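Local coordinates for PbSGBP-B lipoprotein (PDB 6D2Y) that probably binds polysaccharide at the cell surface of Prevotella bryantii as a lipoprotein of a polysaccharide utilization locus, and carries a bound magnesium ion, at residues A[82-87]-A[99-104]. Sequence-based numbering, arbitrary orientation.
Sequences QAAVLN and SVPNEI
Ala-84 and Pro-101 have the closest CA atoms across the contact, 5.6 Å apart; segments 82-87 and 99-104 run in roughly opposite directions with no direct hydrogen bond between them. A single water bridges the chains: it accepts from Val-85 N at 3.1 Å and donates to Ser-99 O at 2.6 Å, so this amide and this carbonyl are paired through solvent rather than with each other as in a sheet. Next to the bridge, the Pro-101 ring points at the opposing chain and is the largest single contributor from 99-104. Pro-101 CG lies 3.4 Å from Ala-83 O and also meets Ala-84 CB, while Pro-101 CB packs against Gln-82 CB at 3.9 Å.

Beyond the ring, Gln-82 carries the contact on to Glu-103 and Ile-104, its side chain crossing that of Glu-103 at a slant. Its CG is anti to the carbonyl carbon, beside the backbone N (chi1 -58°), and the chain bends at chi2; Gln-82 OE1 comes to 3.3 Å from Glu-103 CB, a van der Waals contact with the aliphatic root of that residue. Gln-82 NE2 is 3.8 Å from Ile-104 O without bonding to it; this NE2 is hydrogen-bonded to a residue adjoining the segments. Glu-103 starts toward Gln-82 and then turns its carboxylate away, its plane tilted 65° from the amide.

This is surface packing in the N-terminal β-domain, remote from the magnesium site. Strand 82-83 is an outermost strand of a mixed sheet, beside strand 74-79; Ala-84 is backbone hydrogen-bonded to Ile-77 of that strand, and Pro-101 also rests on its Phe-79. The partner segment leaves strand 95-99, whose Val-98 touches Ala-84 and Leu-86, and leads through a loop toward strand 111-116.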
loop_
_atom_site.group_PDB
_atom_site.type_symbol
_atom_site.label_atom_id
_atom_site.label_comp_id
_atom_site.label_asym_id
_atom_site.label_seq_id
_atom_site.Cartn_x
_atom_site.Cartn_y
_atom_site.Cartn_z
ATOM N N GLN A 82 -3.786 -18.346 26.801
ATOM C CA GLN A 82 -3.840 -17.031 27.423
ATOM C C GLN A 82 -4.706 -17.104 28.672
ATOM O O GLN A 82 -5.882 -17.473 28.597
ATOM C CB GLN A 82 -4.389 -15.993 26.445
ATOM C CG GLN A 82 -3.589 -15.881 25.159
ATOM C CD GLN A 82 -2.138 -15.513 25.405
ATOM O OE1 GLN A 82 -1.842 -14.556 26.121
ATOM N NE2 GLN A 82 -1.225 -16.278 24.818
ATOM N N ALA A 83 -4.125 -16.748 29.814
ATOM C CA ALA A 83 -4.860 -16.764 31.069
ATOM C C ALA A 83 -5.770 -15.547 31.167
ATOM O O ALA A 83 -5.374 -14.426 30.834
ATOM C CB ALA A 83 -3.897 -16.795 32.256
ATOM N N ALA A 84 -6.996 -15.777 31.618
ATOM C CA ALA A 84 -7.945 -14.701 31.844
ATOM C C ALA A 84 -7.873 -14.229 33.292
ATOM O O ALA A 84 -7.324 -14.903 34.167
ATOM C CB ALA A 84 -9.366 -15.153 31.508
ATOM N N VAL A 85 -8.439 -13.050 33.535
ATOM C CA VAL A 85 -8.493 -12.459 34.867
ATOM C C VAL A 85 -9.906 -12.634 35.405
ATOM O O VAL A 85 -10.874 -12.148 34.807
ATOM C CB VAL A 85 -8.089 -10.977 34.840
ATOM C CG1 VAL A 85 -8.205 -10.372 36.230
ATOM C CG2 VAL A 85 -6.675 -10.824 34.298
ATOM N N LEU A 86 -10.027 -13.323 36.536
ATOM C CA LEU A 86 -11.316 -13.615 37.149
ATOM C C LEU A 86 -11.555 -12.646 38.300
ATOM O O LEU A 86 -10.736 -12.554 39.219
ATOM C CB LEU A 86 -11.367 -15.056 37.657
ATOM C CG LEU A 86 -11.876 -16.168 36.737
ATOM C CD1 LEU A 86 -11.317 -16.034 35.326
ATOM C CD2 LEU A 86 -11.519 -17.526 37.326
ATOM N N ASN A 87 -12.675 -11.932 38.253
ATOM C CA ASN A 87 -13.119 -11.101 39.366
ATOM C C ASN A 87 -14.125 -11.920 40.166
ATOM O O ASN A 87 -15.226 -12.208 39.685
ATOM C CB ASN A 87 -13.726 -9.786 38.877
ATOM C CG ASN A 87 -14.062 -8.832 40.014
ATOM O OD1 ASN A 87 -14.094 -9.213 41.186
ATOM N ND2 ASN A 87 -14.297 -7.576 39.668
ATOM N N SER A 99 -13.747 -11.688 30.633
ATOM C CA SER A 99 -13.381 -11.090 29.356
ATOM C C SER A 99 -12.243 -11.877 28.720
ATOM O O SER A 99 -11.301 -12.293 29.404
ATOM C CB SER A 99 -12.978 -9.624 29.527
ATOM O OG SER A 99 -13.780 -8.991 30.509
ATOM N N VAL A 100 -12.338 -12.081 27.412
ATOM C CA VAL A 100 -11.296 -12.805 26.676
ATOM C C VAL A 100 -10.007 -11.991 26.710
ATOM O O VAL A 100 -10.048 -10.767 26.490
ATOM C CB VAL A 100 -11.747 -13.064 25.238
ATOM C CG1 VAL A 100 -10.770 -13.986 24.522
ATOM C CG2 VAL A 100 -13.148 -13.661 25.219
ATOM N N PRO A 101 -8.858 -12.605 26.993
ATOM C CA PRO A 101 -7.600 -11.850 27.007
ATOM C C PRO A 101 -7.323 -11.190 25.664
ATOM O O PRO A 101 -7.834 -11.597 24.618
ATOM C CB PRO A 101 -6.548 -12.918 27.331
ATOM C CG PRO A 101 -7.303 -13.974 28.059
ATOM C CD PRO A 101 -8.670 -13.998 27.436
ATOM N N ASN A 102 -6.491 -10.147 25.707
ATOM C CA ASN A 102 -6.227 -9.351 24.514
ATOM C C ASN A 102 -5.154 -9.967 23.626
ATOM O O ASN A 102 -5.138 -9.711 22.416
ATOM C CB ASN A 102 -5.814 -7.930 24.909
ATOM C CG ASN A 102 -6.044 -6.916 23.794
ATOM O OD1 ASN A 102 -5.913 -5.707 23.994
ATOM N ND2 ASN A 102 -6.408 -7.410 22.616
ATOM N N GLU A 103 -4.261 -10.774 24.190
ATOM C CA GLU A 103 -3.107 -11.250 23.442
ATOM C C GLU A 103 -3.491 -12.356 22.466
ATOM O O GLU A 103 -4.364 -13.182 22.747
ATOM C CB GLU A 103 -2.025 -11.749 24.399
ATOM C CG GLU A 103 -1.351 -10.638 25.182
ATOM C CD GLU A 103 -0.820 -9.538 24.283
ATOM O OE1 GLU A 103 -0.199 -9.860 23.246
ATOM O OE2 GLU A 103 -1.028 -8.352 24.611
ATOM N N ILE A 104 -2.830 -12.360 21.317
ATOM C CA ILE A 104 -3.035 -13.413 20.317
ATOM C C ILE A 104 -2.455 -14.722 20.847
ATOM O O ILE A 104 -1.312 -14.736 21.334
ATOM C CB ILE A 104 -2.378 -13.019 18.991
ATOM C CG1 ILE A 104 -3.285 -12.074 18.200
ATOM C CG2 ILE A 104 -2.042 -14.254 18.163
ATOM C CD1 ILE A 104 -2.532 -11.020 17.426
HETATM O O HOH W 1 -9.503 -11.466 31.090
#